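Local coordinates for antitoxin HipB (Escherichia coli, PDB 4Z5H), which neutralises the toxin HipA and, as a homodimer, represses the hipBA operon by binding and bending its operator DNA, at residues Lys16-Gln21 against Leu62-Thr67; Ala38-Phe43 against Phe56-Ser61. The protein carries 1 engineered substitution. All coordinates share one frame; numbering follows the deposited sequence.

Interaction 1: residues Lys16-Gln21 against Leu62-Thr67. With nucleotides of chain B.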
# COMPACT_ATOMS: atom_id res chain seq x y z
N LYS A 16 -6.60 1.54 11.16
CA LYS A 16 -7.77 1.71 12.00
C LYS A 16 -7.33 2.06 13.42
O LYS A 16 -7.90 2.91 14.05
CB LYS A 16 -8.62 0.46 12.01
CG LYS A 16 -9.87 0.55 12.86
CD LYS A 16 -10.70 -0.72 12.79
CE LYS A 16 -11.91 -0.69 13.71
NZ LYS A 16 -12.81 -1.83 13.46
N LEU A 17 -6.29 1.40 13.89
CA LEU A 17 -5.78 1.64 15.22
C LEU A 17 -5.31 3.07 15.36
O LEU A 17 -5.61 3.71 16.33
CB LEU A 17 -4.67 0.66 15.55
CG LEU A 17 -4.07 0.71 16.95
CD1 LEU A 17 -5.14 0.57 18.03
CD2 LEU A 17 -3.00 -0.35 17.12
N VAL A 18 -4.62 3.58 14.34
CA VAL A 18 -4.19 4.96 14.35
C VAL A 18 -5.40 5.89 14.37
O VAL A 18 -5.39 6.87 15.10
CB VAL A 18 -3.27 5.29 13.15
CG1 VAL A 18 -2.99 6.78 13.11
CG2 VAL A 18 -1.96 4.51 13.22
N ARG A 19 -6.42 5.59 13.59
CA ARG A 19 -7.58 6.43 13.58
C ARG A 19 -8.24 6.47 14.96
O ARG A 19 -8.49 7.51 15.48
CB ARG A 19 -8.59 5.93 12.56
CG ARG A 19 -9.94 6.60 12.64
CD ARG A 19 -10.87 6.17 11.55
NE ARG A 19 -11.46 4.86 11.75
CZ ARG A 19 -12.44 4.58 12.60
NH1 ARG A 19 -12.91 3.35 12.65
NH2 ARG A 19 -12.97 5.51 13.36
N GLN A 20 -8.44 5.31 15.55
CA GLN A 20 -9.05 5.21 16.85
C GLN A 20 -8.22 5.87 17.96
O GLN A 20 -8.75 6.54 18.80
CB GLN A 20 -9.36 3.76 17.16
CG GLN A 20 -10.50 3.19 16.35
CD GLN A 20 -10.79 1.75 16.68
OE1 GLN A 20 -9.93 1.03 17.13
NE2 GLN A 20 -12.02 1.34 16.47
N GLN A 21 -6.91 5.69 17.92
CA GLN A 21 -5.99 6.26 18.90
C GLN A 21 -6.05 7.77 18.91
O GLN A 21 -5.91 8.38 19.93
CB GLN A 21 -4.55 5.82 18.64
CG GLN A 21 -4.19 4.50 19.29
CD GLN A 21 -2.87 3.93 18.82
OE1 GLN A 21 -2.27 4.39 17.85
NE2 GLN A 21 -2.41 2.91 19.51
N LEU A 62 -4.71 10.44 7.84
CA LEU A 62 -4.22 10.00 9.13
C LEU A 62 -2.88 10.66 9.50
O LEU A 62 -2.27 10.30 10.47
CB LEU A 62 -4.12 8.48 9.18
CG LEU A 62 -5.39 7.62 9.13
CD1 LEU A 62 -5.06 6.14 8.97
CD2 LEU A 62 -6.27 7.83 10.35
N GLU A 63 -2.43 11.59 8.68
CA GLU A 63 -1.14 12.24 8.84
C GLU A 63 0.04 11.25 8.79
O GLU A 63 1.03 11.42 9.45
CB GLU A 63 -1.12 13.09 10.12
CG GLU A 63 -2.23 14.10 10.16
CD GLU A 63 -2.33 14.90 11.45
OE1 GLU A 63 -1.82 14.47 12.49
OE2 GLU A 63 -2.97 15.95 11.42
N LEU A 64 -0.11 10.25 7.96
CA LEU A 64 0.86 9.20 7.78
C LEU A 64 1.41 9.15 6.36
O LEU A 64 0.78 9.60 5.43
CB LEU A 64 0.26 7.84 8.08
CG LEU A 64 -0.28 7.53 9.47
CD1 LEU A 64 -1.02 6.21 9.45
CD2 LEU A 64 0.83 7.53 10.48
N SER A 65 2.56 8.53 6.26
CA SER A 65 3.23 8.17 5.04
C SER A 65 3.61 6.70 5.22
O SER A 65 3.27 6.10 6.22
CB SER A 65 4.47 9.04 4.84
OG SER A 65 5.17 8.68 3.68
N MET A 66 4.30 6.13 4.25
CA MET A 66 4.82 4.78 4.34
C MET A 66 6.18 4.68 3.69
O MET A 66 6.51 5.49 2.87
CB MET A 66 3.88 3.82 3.64
CG MET A 66 3.70 4.14 2.17
SD MET A 66 3.73 2.70 1.12
CE MET A 66 5.37 2.12 1.34
N THR A 67 6.95 3.66 4.05
CA THR A 67 8.18 3.30 3.35
C THR A 67 8.27 1.80 3.13
O THR A 67 7.70 1.02 3.84
CB THR A 67 9.47 3.77 4.06
OG1 THR A 67 9.73 2.96 5.20
CG2 THR A 67 9.36 5.19 4.50
P DT B 2 -16.70 5.73 13.79
OP1 DT B 2 -15.62 5.13 14.53
OP2 DT B 2 -16.41 6.74 12.80
O5' DT B 2 -17.52 4.60 13.05
C5' DT B 2 -18.04 3.47 13.75
C4' DT B 2 -18.88 2.62 12.84
O4' DT B 2 -20.15 3.26 12.56
C3' DT B 2 -18.26 2.30 11.47
O3' DT B 2 -18.57 0.94 11.17
C2' DT B 2 -19.06 3.16 10.52
C1' DT B 2 -20.42 3.14 11.19
N1 DT B 2 -21.37 4.20 10.81
C2 DT B 2 -22.72 3.91 10.84
O2 DT B 2 -23.16 2.82 11.16
N3 DT B 2 -23.53 4.94 10.45
C4 DT B 2 -23.14 6.20 10.06
O4 DT B 2 -23.99 7.02 9.75
C5 DT B 2 -21.72 6.43 10.04
C7 DT B 2 -21.20 7.78 9.63
C6 DT B 2 -20.91 5.43 10.42
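Arg19 NH2 is gripped by two acceptors: it donates to OP1 of DT2 of chain B at 2.9 Å, with an N-H...O angle of 154°, and to the carbonyl oxygen of Trp24. The phosphate oxygen lies at the edge of the guanidinium, near its plane, while NE of the same group forms a salt bridge with Glu44, so NE and NH2 are both engaged and the rotation of the group is probably restricted. The chain leaves the backbone extended and bends at chi3 (77°), which turns the charged end toward the DNA and leaves the aliphatic root for the protein interior. There Arg19 CB rests on Leu62 CD2 at 3.7 Å. One residue earlier in the helix, Val18 meets Leu64 tip to tip, Val18 CG1 lying 4.2 Å from Leu64 CD1; with chi1 at 173°, CG1 is the branch that reaches Leu64. No hydrogen bond joins the two segments. The contact sets the C-terminal part of helix 8-21 against the turn that leads from helix 52-61 into strand 64-70. Leu29 of helix 26-33 touches both Arg19 and Leu62, and the strand pairs antiparallel with a strand of the second subunit.

Interaction 2: residues Ala38-Phe43 against Phe56-Ser61; sequences ATISNF and FKILQS. With nucleotides of chain B; nucleotides of chain C.
The helical segments 38-43 and 56-61 come nearest at Ile40 and Ile58, whose CA atoms are 7.6 Å apart, and no hydrogen bond passes between them. Ile58 carries the contact. Its CG1 is anti to the carbonyl carbon (chi1 -64°) and the chain is extended beyond it, which brings CD1 against two side chains of the other helix: it lies 4.0 Å from Ile40 CG1 and 3.8 Å from Phe43 CD2. It meets the Phe43 ring obliquely, near CG and CD2. One turn on, Ser61 OG donates to Ile58 O at 2.7 Å, in the carbonyl plane and on a lone pair, so the buried hydroxyl is satisfied within its own helix. Helix 37-45 is the recognition helix of the helix-turn-helix motif, and its other side turns to the DNA: Ser41 OG donates to OP2 of DA3 of chain B at 2.7 Å, and Thr39 OG1 bonds a phosphate. The Ala38 methyl group lies beside O4 of the DT4 base of chain B. Met15 of helix 8-21 touches both Phe43 and Ile58. The chemistry is thus divided by side: apolar packing seats helix 37-45 on helix 52-61, while hydroxyls and a methyl group meet DNA phosphates and a base.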
# COMPACT_ATOMS: atom_id res chain seq x y z
N ALA A 38 -18.25 5.32 3.53
CA ALA A 38 -18.49 3.93 3.23
C ALA A 38 -17.21 3.29 2.71
O ALA A 38 -16.92 2.18 3.03
CB ALA A 38 -19.61 3.78 2.22
N THR A 39 -16.46 4.04 1.93
CA THR A 39 -15.19 3.58 1.39
C THR A 39 -14.17 3.29 2.50
O THR A 39 -13.50 2.29 2.48
CB THR A 39 -14.61 4.60 0.40
OG1 THR A 39 -15.53 4.84 -0.65
CG2 THR A 39 -13.28 4.12 -0.16
N ILE A 40 -14.10 4.18 3.47
CA ILE A 40 -13.23 3.95 4.60
C ILE A 40 -13.68 2.70 5.38
O ILE A 40 -12.87 1.90 5.79
CB ILE A 40 -13.10 5.19 5.51
CG1 ILE A 40 -12.43 6.35 4.76
CG2 ILE A 40 -12.36 4.86 6.78
CD1 ILE A 40 -12.34 7.62 5.54
N SER A 41 -14.98 2.54 5.55
CA SER A 41 -15.48 1.37 6.24
C SER A 41 -15.08 0.10 5.45
O SER A 41 -14.64 -0.86 6.02
CB SER A 41 -16.98 1.45 6.45
OG SER A 41 -17.50 0.24 6.88
N ASN A 42 -15.20 0.14 4.14
CA ASN A 42 -14.81 -0.99 3.32
C ASN A 42 -13.31 -1.28 3.45
O ASN A 42 -12.94 -2.41 3.51
CB ASN A 42 -15.21 -0.84 1.85
CG ASN A 42 -14.93 -2.09 1.03
OD1 ASN A 42 -15.66 -3.05 1.07
ND2 ASN A 42 -13.84 -2.07 0.30
N PHE A 43 -12.48 -0.24 3.51
CA PHE A 43 -11.05 -0.43 3.65
C PHE A 43 -10.71 -1.12 4.97
O PHE A 43 -9.97 -2.07 4.98
CB PHE A 43 -10.30 0.90 3.56
CG PHE A 43 -8.88 0.85 4.07
CD1 PHE A 43 -7.91 0.15 3.38
CD2 PHE A 43 -8.53 1.46 5.25
CE1 PHE A 43 -6.61 0.10 3.87
CE2 PHE A 43 -7.24 1.42 5.73
CZ PHE A 43 -6.28 0.74 5.04
N PHE A 56 -3.65 5.50 -0.23
CA PHE A 56 -2.85 6.70 -0.07
C PHE A 56 -3.62 7.91 0.46
O PHE A 56 -3.10 8.66 1.22
CB PHE A 56 -1.97 7.00 -1.28
CG PHE A 56 -0.73 6.16 -1.34
CD1 PHE A 56 0.37 6.47 -0.57
CD2 PHE A 56 -0.69 5.04 -2.13
CE1 PHE A 56 1.49 5.68 -0.60
CE2 PHE A 56 0.44 4.24 -2.17
CZ PHE A 56 1.52 4.55 -1.40
N LYS A 57 -4.85 8.06 0.03
CA LYS A 57 -5.70 9.13 0.50
C LYS A 57 -5.98 9.03 2.00
O LYS A 57 -5.86 9.99 2.71
CB LYS A 57 -6.99 9.18 -0.30
CG LYS A 57 -6.79 9.71 -1.70
CD LYS A 57 -8.08 9.81 -2.47
CE LYS A 57 -7.86 10.50 -3.80
NZ LYS A 57 -9.10 10.47 -4.59
N ILE A 58 -6.32 7.83 2.44
CA ILE A 58 -6.55 7.55 3.85
C ILE A 58 -5.28 7.78 4.66
O ILE A 58 -5.32 8.38 5.70
CB ILE A 58 -7.16 6.15 4.08
CG1 ILE A 58 -8.54 6.06 3.45
CG2 ILE A 58 -7.28 5.86 5.56
CD1 ILE A 58 -9.12 4.68 3.35
N LEU A 59 -4.14 7.37 4.11
CA LEU A 59 -2.88 7.56 4.78
C LEU A 59 -2.66 9.04 5.03
O LEU A 59 -2.30 9.41 6.11
CB LEU A 59 -1.75 7.09 3.88
CG LEU A 59 -0.89 5.87 4.09
CD1 LEU A 59 0.37 5.96 3.26
CD2 LEU A 59 -0.62 5.47 5.53
N GLN A 60 -2.93 9.87 4.03
CA GLN A 60 -2.81 11.30 4.15
C GLN A 60 -3.74 11.86 5.24
O GLN A 60 -3.32 12.64 6.05
CB GLN A 60 -3.12 12.00 2.83
CG GLN A 60 -2.84 13.49 2.88
CD GLN A 60 -3.66 14.32 1.91
OE1 GLN A 60 -4.56 13.83 1.26
NE2 GLN A 60 -3.32 15.58 1.80
N SER A 61 -4.96 11.36 5.28
CA SER A 61 -5.95 11.80 6.26
C SER A 61 -5.47 11.51 7.68
O SER A 61 -5.78 12.25 8.56
CB SER A 61 -7.33 11.19 6.00
OG SER A 61 -7.44 9.90 6.49
P DA B 3 -17.50 -0.07 10.65
OP1 DA B 3 -16.68 -0.45 11.76
OP2 DA B 3 -16.88 0.50 9.47
O5' DA B 3 -18.40 -1.29 10.21
C5' DA B 3 -19.31 -1.89 11.15
C4' DA B 3 -20.63 -2.22 10.50
O4' DA B 3 -21.37 -1.01 10.21
C3' DA B 3 -20.57 -3.01 9.19
O3' DA B 3 -21.56 -4.03 9.27
C2' DA B 3 -20.88 -1.97 8.13
C1' DA B 3 -21.81 -1.02 8.87
N9 DA B 3 -21.80 0.35 8.39
C8 DA B 3 -20.72 1.12 8.08
N7 DA B 3 -21.02 2.33 7.68
C5 DA B 3 -22.41 2.37 7.77
C6 DA B 3 -23.35 3.37 7.49
N6 DA B 3 -23.03 4.59 7.05
N1 DA B 3 -24.65 3.08 7.66
C2 DA B 3 -24.97 1.86 8.10
N3 DA B 3 -24.19 0.83 8.38
C4 DA B 3 -22.90 1.15 8.20
P DT B 4 -21.71 -5.12 8.16
OP1 DT B 4 -22.26 -6.31 8.81
OP2 DT B 4 -20.47 -5.23 7.42
O5' DT B 4 -22.80 -4.50 7.19
C5' DT B 4 -24.08 -4.12 7.70
C4' DT B 4 -24.87 -3.37 6.65
O4' DT B 4 -24.45 -1.99 6.59
C3' DT B 4 -24.76 -3.91 5.23
O3' DT B 4 -26.00 -4.54 4.94
C2' DT B 4 -24.55 -2.67 4.38
C1' DT B 4 -24.80 -1.51 5.32
N1 DT B 4 -24.00 -0.31 5.05
C2 DT B 4 -24.67 0.87 4.88
O2 DT B 4 -25.88 0.97 4.96
N3 DT B 4 -23.87 1.95 4.62
C4 DT B 4 -22.49 1.96 4.52
O4 DT B 4 -21.90 3.01 4.29
C5 DT B 4 -21.85 0.68 4.71
C7 DT B 4 -20.36 0.59 4.63
C6 DT B 4 -22.63 -0.38 4.97
P DA C 13 -12.11 1.32 -3.28
OP1 DA C 13 -10.75 1.85 -3.29
OP2 DA C 13 -12.69 0.85 -2.03
O5' DA C 13 -13.07 2.42 -3.89
C5' DA C 13 -12.75 3.10 -5.11
C4' DA C 13 -13.91 3.96 -5.54
O4' DA C 13 -14.97 3.13 -6.04
C3' DA C 13 -14.52 4.82 -4.42
O3' DA C 13 -14.50 6.19 -4.81
C2' DA C 13 -15.93 4.28 -4.27
C1' DA C 13 -16.20 3.68 -5.63
N9 DA C 13 -17.19 2.61 -5.62
C8 DA C 13 -17.36 1.63 -4.68
N7 DA C 13 -18.36 0.82 -4.93
C5 DA C 13 -18.89 1.30 -6.11
C6 DA C 13 -19.97 0.89 -6.90
N6 DA C 13 -20.74 -0.16 -6.61
N1 DA C 13 -20.24 1.60 -8.02
C2 DA C 13 -19.47 2.65 -8.31
N3 DA C 13 -18.43 3.14 -7.64
C4 DA C 13 -18.19 2.41 -6.54

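How the interactions relate
Interaction 2 is nested along the chain inside the loop closed by interaction 1, and their centres are about 10 Å apart. They meet where helix 52-61 ends: Leu64 N lies 3.0 Å from Leu59 O, a probable hydrogen bond that belongs to the Schellman motif with Glu63 at its C-prime position. Beyond this turn the strand packs back on the helix, with Met66 SD 3.8 Å from Phe56 CZ. Both contacts reach the same DNA strand, where their first segments serve consecutive phosphates of chain B. Both also touch the second subunit, consistent with DNA binding by the homodimer.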